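Local atomic coordinates of type I modular polyketide synthase (PDB entry 6IYT), a protein that probably selects ethylmalonyl-coenzyme A, through its acyltransferase domain, and loads the extender unit onto an acyl carrier protein during salinomycin polyketide assembly. Residues 214-219 with 367-372; 267-270 with 275-278; 298-303 with 308-313. One frame throughout, in Å; residues are numbered along the deposited sequence.

Interaction 1 (214-219 with 367-372); sequences QGEIAA and FENCRR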
loop_
_atom_site.group_PDB
_atom_site.type_symbol
_atom_site.label_atom_id
_atom_site.label_comp_id
_atom_site.label_asym_id
_atom_site.label_seq_id
_atom_site.Cartn_x
_atom_site.Cartn_y
_atom_site.Cartn_z
ATOM N N GLN A 214 4.448 -0.359 -12.322
ATOM C CA GLN A 214 4.025 1.050 -12.315
ATOM C C GLN A 214 4.135 1.672 -10.922
ATOM O O GLN A 214 4.287 2.910 -10.785
ATOM C CB GLN A 214 2.562 1.172 -12.823
ATOM C CG GLN A 214 1.573 0.519 -11.892
ATOM C CD GLN A 214 0.183 0.389 -12.452
ATOM O OE1 GLN A 214 -0.721 1.180 -12.105
ATOM N NE2 GLN A 214 -0.048 -0.672 -13.211
ATOM N N GLY A 215 4.129 0.832 -9.887
ATOM C CA GLY A 215 4.297 1.308 -8.520
ATOM C C GLY A 215 5.591 2.078 -8.305
ATOM O O GLY A 215 5.733 2.835 -7.333
ATOM N N GLU A 216 6.613 1.742 -9.071
ATOM C CA GLU A 216 7.878 2.451 -8.928
ATOM C C GLU A 216 7.718 3.932 -9.249
ATOM O O GLU A 216 8.522 4.737 -8.827
ATOM C CB GLU A 216 8.954 1.817 -9.806
ATOM C CG GLU A 216 9.488 0.496 -9.255
ATOM C CD GLU A 216 10.889 0.147 -9.755
ATOM O OE1 GLU A 216 11.677 -0.410 -8.956
ATOM O OE2 GLU A 216 11.250 0.522 -10.902
ATOM N N ILE A 217 6.740 4.277 -10.089
ATOM C CA ILE A 217 6.505 5.714 -10.403
ATOM C C ILE A 217 5.972 6.457 -9.147
ATOM O O ILE A 217 6.471 7.537 -8.770
ATOM C CB ILE A 217 5.518 5.878 -11.554
ATOM C CG1 ILE A 217 6.011 5.136 -12.800
ATOM C CG2 ILE A 217 5.296 7.345 -11.841
ATOM C CD1 ILE A 217 4.933 4.915 -13.852
ATOM N N ALA A 218 5.051 5.822 -8.425
ATOM C CA ALA A 218 4.610 6.358 -7.116
ATOM C C ALA A 218 5.746 6.395 -6.078
ATOM O O ALA A 218 5.908 7.391 -5.361
ATOM C CB ALA A 218 3.430 5.577 -6.579
ATOM N N ALA A 219 6.558 5.358 -6.054
ATOM C CA ALA A 219 7.700 5.308 -5.152
ATOM C C ALA A 219 8.676 6.468 -5.405
ATOM O O ALA A 219 9.157 7.131 -4.452
ATOM C CB ALA A 219 8.409 3.994 -5.309
ATOM N N PHE A 367 11.612 2.340 -19.553
ATOM C CA PHE A 367 11.454 1.231 -20.462
ATOM C C PHE A 367 11.772 -0.109 -19.785
ATOM O O PHE A 367 10.992 -1.031 -19.852
ATOM C CB PHE A 367 12.302 1.370 -21.702
ATOM C CG PHE A 367 12.233 0.160 -22.594
ATOM C CD1 PHE A 367 11.082 -0.103 -23.309
ATOM C CD2 PHE A 367 13.216 -0.800 -22.543
ATOM C CE1 PHE A 367 10.952 -1.287 -24.035
ATOM C CE2 PHE A 367 13.129 -1.969 -23.318
ATOM C CZ PHE A 367 11.982 -2.212 -24.050
ATOM N N GLU A 368 12.922 -0.202 -19.124
ATOM C CA GLU A 368 13.293 -1.441 -18.438
ATOM C C GLU A 368 12.251 -1.807 -17.382
ATOM O O GLU A 368 11.904 -2.978 -17.212
ATOM C CB GLU A 368 14.662 -1.293 -17.789
ATOM C CG GLU A 368 15.820 -1.152 -18.775
ATOM C CD GLU A 368 16.010 -2.376 -19.637
ATOM O OE1 GLU A 368 16.120 -3.497 -19.065
ATOM O OE2 GLU A 368 16.121 -2.210 -20.893
ATOM N N ASN A 369 11.733 -0.802 -16.685
ATOM C CA ASN A 369 10.702 -1.044 -15.664
ATOM C C ASN A 369 9.466 -1.759 -16.231
ATOM O O ASN A 369 8.921 -2.649 -15.576
ATOM C CB ASN A 369 10.322 0.261 -15.003
ATOM C CG ASN A 369 9.046 0.170 -14.208
ATOM O OD1 ASN A 369 7.933 0.390 -14.756
ATOM N ND2 ASN A 369 9.178 -0.021 -12.924
ATOM N N CYS A 370 9.069 -1.449 -17.469
ATOM C CA CYS A 370 7.908 -2.119 -18.035
ATOM C C CYS A 370 8.233 -3.322 -18.902
ATOM O O CYS A 370 7.373 -4.139 -19.158
ATOM C CB CYS A 370 7.011 -1.155 -18.761
ATOM S SG CYS A 370 7.659 -0.466 -20.277
ATOM N N ARG A 371 9.509 -3.528 -19.189
ATOM C CA ARG A 371 9.947 -4.687 -19.998
ATOM C C ARG A 371 10.397 -5.856 -19.172
ATOM O O ARG A 371 10.091 -7.015 -19.499
ATOM C CB ARG A 371 11.064 -4.261 -20.967
ATOM C CG ARG A 371 11.708 -5.418 -21.717
ATOM C CD ARG A 371 10.744 -6.100 -22.673
ATOM N NE ARG A 371 11.330 -7.302 -23.302
ATOM C CZ ARG A 371 11.317 -8.535 -22.776
ATOM N NH1 ARG A 371 11.805 -9.555 -23.487
ATOM N NH2 ARG A 371 10.854 -8.771 -21.555
ATOM N N ARG A 372 11.173 -5.599 -18.144
ATOM C CA ARG A 372 11.764 -6.683 -17.359
ATOM C C ARG A 372 10.762 -7.249 -16.377
ATOM O O ARG A 372 9.992 -6.503 -15.777
ATOM C CB ARG A 372 12.975 -6.196 -16.619
ATOM C CG ARG A 372 14.023 -5.568 -17.525
ATOM C CD ARG A 372 15.066 -6.591 -17.987
ATOM N NE ARG A 372 14.670 -7.305 -19.195
ATOM C CZ ARG A 372 14.895 -6.867 -20.440
ATOM N NH1 ARG A 372 14.567 -7.623 -21.485
ATOM N NH2 ARG A 372 15.423 -5.677 -20.641
#
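E216 and N369 meet across two helix ends whose backbones stay well apart: the closest CA atoms, those of Q214 and C370, are separated by 7.6 Å, so side chains alone bridge the gap. N369 ND2 donates to E216 OE2 at 2.9 Å. The bond is bent, with an N-H...O angle of 137°, and the amide nitrogen reaches the oxygen from above the carboxylate plane. The two flat groups are nevertheless turned only 19° from each other. The side chains run past one another in opposite directions, which lays ND2 alongside the glutamate stem, 3.6 Å from E216 CB. This reach depends on the N369 torsion: CG stands anti to the backbone N (chi1 165°), carrying the amide out from helix 363-371.

The G-x-S-x-G pattern containing S213 and G215 is consistent with the nucleophile elbow of acyltransferases, and the contact adjoins it: G215 lies in 214-219, and N369 ND2 also donates to S213 O. Both polar groups are buried and multiply held. E216 OE2 is shared with Y365 OH, E216 OE1 takes T350 N, and N369 OD1 accepts from R238 NH1. Within 367-372, R372 NH2 folds back to E368 OE1 at 2.8 Å, in the plane of its guanidinium group, and this salt bridge spans the C-terminal end of the helix.

Interaction 2 (267-270 with 275-278); sequences ARFN and VLSI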
loop_
_atom_site.group_PDB
_atom_site.type_symbol
_atom_site.label_atom_id
_atom_site.label_comp_id
_atom_site.label_asym_id
_atom_site.label_seq_id
_atom_site.Cartn_x
_atom_site.Cartn_y
_atom_site.Cartn_z
ATOM N N ALA A 267 5.739 -24.045 -20.596
ATOM C CA ALA A 267 6.600 -24.440 -21.727
ATOM C C ALA A 267 5.782 -24.873 -22.946
ATOM O O ALA A 267 6.106 -24.531 -24.074
ATOM C CB ALA A 267 7.526 -25.555 -21.290
ATOM N N ARG A 268 4.661 -25.551 -22.714
ATOM C CA ARG A 268 3.909 -26.084 -23.815
ATOM C C ARG A 268 3.290 -25.023 -24.684
ATOM O O ARG A 268 2.889 -25.306 -25.796
ATOM C CB ARG A 268 2.853 -27.062 -23.341
ATOM C CG ARG A 268 1.688 -26.447 -22.566
ATOM C CD ARG A 268 0.667 -27.525 -22.247
ATOM N NE ARG A 268 -0.417 -27.019 -21.413
ATOM C CZ ARG A 268 -1.533 -26.502 -21.884
ATOM N NH1 ARG A 268 -1.695 -26.358 -23.192
ATOM N NH2 ARG A 268 -2.465 -26.076 -21.042
ATOM N N PHE A 269 3.271 -23.761 -24.195
ATOM C CA PHE A 269 2.693 -22.665 -24.957
ATOM C C PHE A 269 3.727 -21.977 -25.831
ATOM O O PHE A 269 3.372 -21.194 -26.678
ATOM C CB PHE A 269 2.043 -21.597 -24.005
ATOM C CG PHE A 269 0.834 -22.093 -23.261
ATOM C CD1 PHE A 269 -0.430 -21.937 -23.789
ATOM C CD2 PHE A 269 0.952 -22.601 -21.976
ATOM C CE1 PHE A 269 -1.552 -22.282 -23.057
ATOM C CE2 PHE A 269 -0.164 -23.033 -21.268
ATOM C CZ PHE A 269 -1.420 -22.894 -21.828
ATOM N N ASN A 270 5.009 -22.245 -25.584
ATOM C CA ASN A 270 6.081 -21.376 -26.042
ATOM C C ASN A 270 7.008 -22.069 -27.042
ATOM O O ASN A 270 8.207 -21.793 -27.074
ATOM C CB ASN A 270 6.898 -20.891 -24.845
ATOM C CG ASN A 270 6.088 -19.984 -23.930
ATOM O OD1 ASN A 270 5.182 -19.314 -24.390
ATOM N ND2 ASN A 270 6.498 -19.879 -22.641
ATOM N N VAL A 275 4.853 -16.885 -25.749
ATOM C CA VAL A 275 3.411 -16.639 -25.648
ATOM C C VAL A 275 3.067 -16.261 -24.195
ATOM O O VAL A 275 2.283 -15.328 -23.948
ATOM C CB VAL A 275 2.605 -17.856 -26.113
ATOM C CG1 VAL A 275 1.128 -17.697 -25.783
ATOM C CG2 VAL A 275 2.804 -18.068 -27.617
ATOM N N LEU A 276 3.693 -16.964 -23.258
ATOM C CA LEU A 276 3.574 -16.696 -21.848
ATOM C C LEU A 276 4.967 -16.652 -21.229
ATOM O O LEU A 276 5.887 -17.403 -21.635
ATOM C CB LEU A 276 2.773 -17.812 -21.144
ATOM C CG LEU A 276 1.332 -18.029 -21.572
ATOM C CD1 LEU A 276 0.738 -19.105 -20.702
ATOM C CD2 LEU A 276 0.525 -16.739 -21.443
ATOM N N SER A 277 5.121 -15.847 -20.198
ATOM C CA SER A 277 6.402 -15.734 -19.525
ATOM C C SER A 277 6.245 -15.209 -18.142
ATOM O O SER A 277 5.265 -14.575 -17.820
ATOM C CB SER A 277 7.374 -14.844 -20.317
ATOM O OG SER A 277 6.861 -13.581 -20.493
ATOM N N ILE A 278 7.154 -15.568 -17.273
ATOM C CA ILE A 278 7.043 -15.103 -15.911
ATOM C C ILE A 278 7.345 -13.609 -15.864
ATOM O O ILE A 278 8.423 -13.134 -16.367
ATOM C CB ILE A 278 7.968 -15.895 -14.976
ATOM C CG1 ILE A 278 7.428 -17.325 -14.827
ATOM C CG2 ILE A 278 8.089 -15.211 -13.639
ATOM C CD1 ILE A 278 8.104 -18.122 -13.749
#
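The F269 ring receives L276 CD1 over one face, and on the neighbouring R268 the ring's own CZ lies over a guanidinium face. The methyl-ring contact qualifies as CH-pi: L276 CD1 is 4.0 Å from the centroid of the F269 ring and 19° off its normal. It is displaced toward one side of the ring, where F269 CD2 is the nearest atom at 3.7 Å from L276 CD1.

The third flat group, the N270 amide, works through its polar atoms. N270 OD1 accepts two backbone N-H groups, from V275 N at 2.8 Å and from L276 N at 3.0 Å. The two donors use the oxygen differently: L276 N lies in the carbonyl plane on a lone pair, with an almost straight N-H...O angle of 169°, whereas V275 N approaches from above that plane. N270 ND2 in turn donates to L276 O at 2.7 Å. The amide thus pairs with both the N-H and the C=O of L276, much as a neighbouring strand's backbone would, and three hydrogen bonds, two on OD1 and one from ND2, fix its rotation about the last torsion. With CG anti to its own carbonyl carbon (chi1 -66°), the amide end is brought up to the backbone of V275 and L276. V275 fills in beside it, its CG2 3.3 Å from F269 O.

The pairing closes the turn between helix 259-266 and strand 276-283, the first helix-to-strand return of a ferredoxin-like subdomain. A295 of helix 293-305 packs on F269, V275 and L276, while I266 of helix 259-266 also touches L276. On the sheet side, S277 pairs by backbone hydrogen bonds with A290 of antiparallel strand 286-291, and V275 with Q292 just beyond it.

Interaction 3 (298-303 with 308-313); sequences ELVAEL and VRAKVI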
loop_
_atom_site.group_PDB
_atom_site.type_symbol
_atom_site.label_atom_id
_atom_site.label_comp_id
_atom_site.label_asym_id
_atom_site.label_seq_id
_atom_site.Cartn_x
_atom_site.Cartn_y
_atom_site.Cartn_z
ATOM N N GLU A 298 -6.329 -20.050 -20.355
ATOM C CA GLU A 298 -6.187 -21.506 -20.380
ATOM C C GLU A 298 -5.306 -21.999 -19.211
ATOM O O GLU A 298 -5.697 -22.909 -18.479
ATOM C CB GLU A 298 -5.623 -21.990 -21.753
ATOM C CG GLU A 298 -5.602 -23.513 -21.885
ATOM C CD GLU A 298 -4.923 -24.036 -23.148
ATOM O OE1 GLU A 298 -4.603 -25.255 -23.157
ATOM O OE2 GLU A 298 -4.768 -23.271 -24.140
ATOM N N LEU A 299 -4.183 -21.327 -18.978
ATOM C CA LEU A 299 -3.306 -21.644 -17.866
ATOM C C LEU A 299 -4.025 -21.446 -16.502
ATOM O O LEU A 299 -3.894 -22.262 -15.603
ATOM C CB LEU A 299 -2.038 -20.778 -17.927
ATOM C CG LEU A 299 -1.085 -20.953 -16.755
ATOM C CD1 LEU A 299 -0.402 -22.315 -16.813
ATOM C CD2 LEU A 299 -0.060 -19.830 -16.676
ATOM N N VAL A 300 -4.750 -20.342 -16.358
ATOM C CA VAL A 300 -5.440 -20.051 -15.097
ATOM C C VAL A 300 -6.496 -21.123 -14.796
ATOM O O VAL A 300 -6.559 -21.629 -13.682
ATOM C CB VAL A 300 -6.086 -18.665 -15.134
ATOM C CG1 VAL A 300 -7.080 -18.494 -13.982
ATOM C CG2 VAL A 300 -4.990 -17.596 -15.078
ATOM N N ALA A 301 -7.225 -21.534 -15.811
ATOM C CA ALA A 301 -8.265 -22.555 -15.644
ATOM C C ALA A 301 -7.661 -23.924 -15.318
ATOM O O ALA A 301 -8.141 -24.623 -14.427
ATOM C CB ALA A 301 -9.107 -22.637 -16.883
ATOM N N GLU A 302 -6.570 -24.272 -15.993
ATOM C CA GLU A 302 -5.828 -25.514 -15.677
ATOM C C GLU A 302 -5.391 -25.526 -14.219
ATOM O O GLU A 302 -5.525 -26.527 -13.517
ATOM C CB GLU A 302 -4.595 -25.623 -16.582
ATOM C CG GLU A 302 -3.750 -26.868 -16.347
ATOM C CD GLU A 302 -2.560 -26.925 -17.285
ATOM O OE1 GLU A 302 -2.784 -27.016 -18.504
ATOM O OE2 GLU A 302 -1.421 -26.677 -16.822
ATOM N N LEU A 303 -4.803 -24.414 -13.782
ATOM C CA LEU A 303 -4.281 -24.296 -12.426
ATOM C C LEU A 303 -5.422 -24.376 -11.404
ATOM O O LEU A 303 -5.333 -25.108 -10.407
ATOM C CB LEU A 303 -3.505 -22.989 -12.261
ATOM C CG LEU A 303 -2.175 -22.911 -13.031
ATOM C CD1 LEU A 303 -1.600 -21.499 -12.976
ATOM C CD2 LEU A 303 -1.202 -23.926 -12.489
ATOM N N VAL A 308 -5.041 -24.775 -7.472
ATOM C CA VAL A 308 -4.090 -23.685 -7.293
ATOM C C VAL A 308 -4.805 -22.365 -7.430
ATOM O O VAL A 308 -5.789 -22.266 -8.167
ATOM C CB VAL A 308 -2.969 -23.742 -8.337
ATOM C CG1 VAL A 308 -2.110 -22.476 -8.291
ATOM C CG2 VAL A 308 -2.119 -24.980 -8.118
ATOM N N ARG A 309 -4.412 -21.410 -6.604
ATOM C CA ARG A 309 -4.963 -20.050 -6.668
ATOM C C ARG A 309 -4.307 -19.305 -7.812
ATOM O O ARG A 309 -3.103 -19.160 -7.840
ATOM C CB ARG A 309 -4.692 -19.296 -5.364
ATOM C CG ARG A 309 -5.404 -19.858 -4.143
ATOM C CD ARG A 309 -5.115 -19.029 -2.899
ATOM N NE ARG A 309 -6.243 -19.030 -1.966
ATOM C CZ ARG A 309 -6.288 -18.320 -0.841
ATOM N NH1 ARG A 309 -5.273 -17.532 -0.509
ATOM N NH2 ARG A 309 -7.350 -18.401 -0.046
ATOM N N ALA A 310 -5.112 -18.870 -8.765
ATOM C CA ALA A 310 -4.614 -18.102 -9.898
ATOM C C ALA A 310 -5.729 -17.215 -10.433
ATOM O O ALA A 310 -6.904 -17.592 -10.408
ATOM C CB ALA A 310 -4.113 -19.026 -10.978
ATOM N N LYS A 311 -5.363 -16.063 -10.986
ATOM C CA LYS A 311 -6.347 -15.101 -11.390
ATOM C C LYS A 311 -5.707 -14.084 -12.319
ATOM O O LYS A 311 -4.592 -13.607 -12.041
ATOM C CB LYS A 311 -6.892 -14.410 -10.141
ATOM C CG LYS A 311 -7.472 -13.045 -10.365
ATOM C CD LYS A 311 -7.688 -12.316 -9.049
ATOM C CE LYS A 311 -8.322 -10.965 -9.295
ATOM N NZ LYS A 311 -8.365 -10.165 -8.043
ATOM N N VAL A 312 -6.426 -13.717 -13.387
ATOM C CA VAL A 312 -6.017 -12.588 -14.239
ATOM C C VAL A 312 -6.225 -11.276 -13.477
ATOM O O VAL A 312 -7.296 -11.063 -12.862
ATOM C CB VAL A 312 -6.815 -12.544 -15.544
ATOM C CG1 VAL A 312 -6.400 -11.342 -16.393
ATOM C CG2 VAL A 312 -6.650 -13.839 -16.315
ATOM N N ILE A 313 -5.207 -10.422 -13.476
ATOM C CA ILE A 313 -5.238 -9.155 -12.714
ATOM C C ILE A 313 -5.993 -8.086 -13.546
ATOM O O ILE A 313 -5.791 -7.964 -14.771
ATOM C CB ILE A 313 -3.826 -8.660 -12.401
ATOM C CG1 ILE A 313 -3.080 -9.668 -11.505
ATOM C CG2 ILE A 313 -3.828 -7.266 -11.762
ATOM C CD1 ILE A 313 -1.600 -9.356 -11.359
#
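V300 and L303, one helical turn apart, point their side chains at the strand and meet A310 from neighbouring positions. The axis of 298-303 runs nearly antiparallel to that of strand 310-312, at 155° between their N-to-C directions, with a closest approach of 7.8 Å. V300 divides its two methyls along the strand. CG1, anti to the backbone N (chi1 166°), packs on A310, touching both its CB and its carbonyl. The nearest approach there is V300 CG1 to A310 O, 3.7 Å. V300 CG2 turns instead to V312, meeting V312 CG2 at 4.3 Å. L303 works in the other direction. Its CD1 reaches A310 CB at 4.1 Å, while its CB faces V308 CB at 4.0 Å. The small A310 side chain is therefore touched by a branch from each helical residue, and V308 and V312 lie at the two ends of the contact.

At the helix end the backbone joins in: V308 N donates to L303 O at 3.0 Å with an N-H...O angle of 156°, the donor standing above the carbonyl plane. A bond spanning five residues here is consistent with the 6→1 link of a Schellman motif, where the chain reverses into the edge strand of the ferredoxin-like subdomain. A253 and V255 of adjacent strand 251-255 continue the apolar surface under V300 and L303.

Across these two segments the chemistry is thus divided: methyl groups pack the helix on the strand, largely by dispersion, with L303 the buried member and the others partly exposed, whereas the one hydrogen bond between the segments lies where the chain turns back.

In the fold
From the N terminus, the chain enters interaction 1 at 214-219, beside the probable nucleophile elbow, and closes that loop only at 367-372, joining the start of helix 215-223 to the end of helix 363-371; interactions 2 and 3 are both nested inside it. Within the insert they follow in series: interaction 2 closes the short turn from helix 259-266 into strand 276-283, and interaction 3 then joins helix 293-305 to edge strand 310-312 of the same mixed sheet. Their centres are 14 Å apart and they touch, R268 NH2 bonding to E302 OE1 at 2.7 Å in a salt bridge and R268 also pairing with E298. Interaction 1 touches neither, its centre lying 23 and 24 Å from theirs.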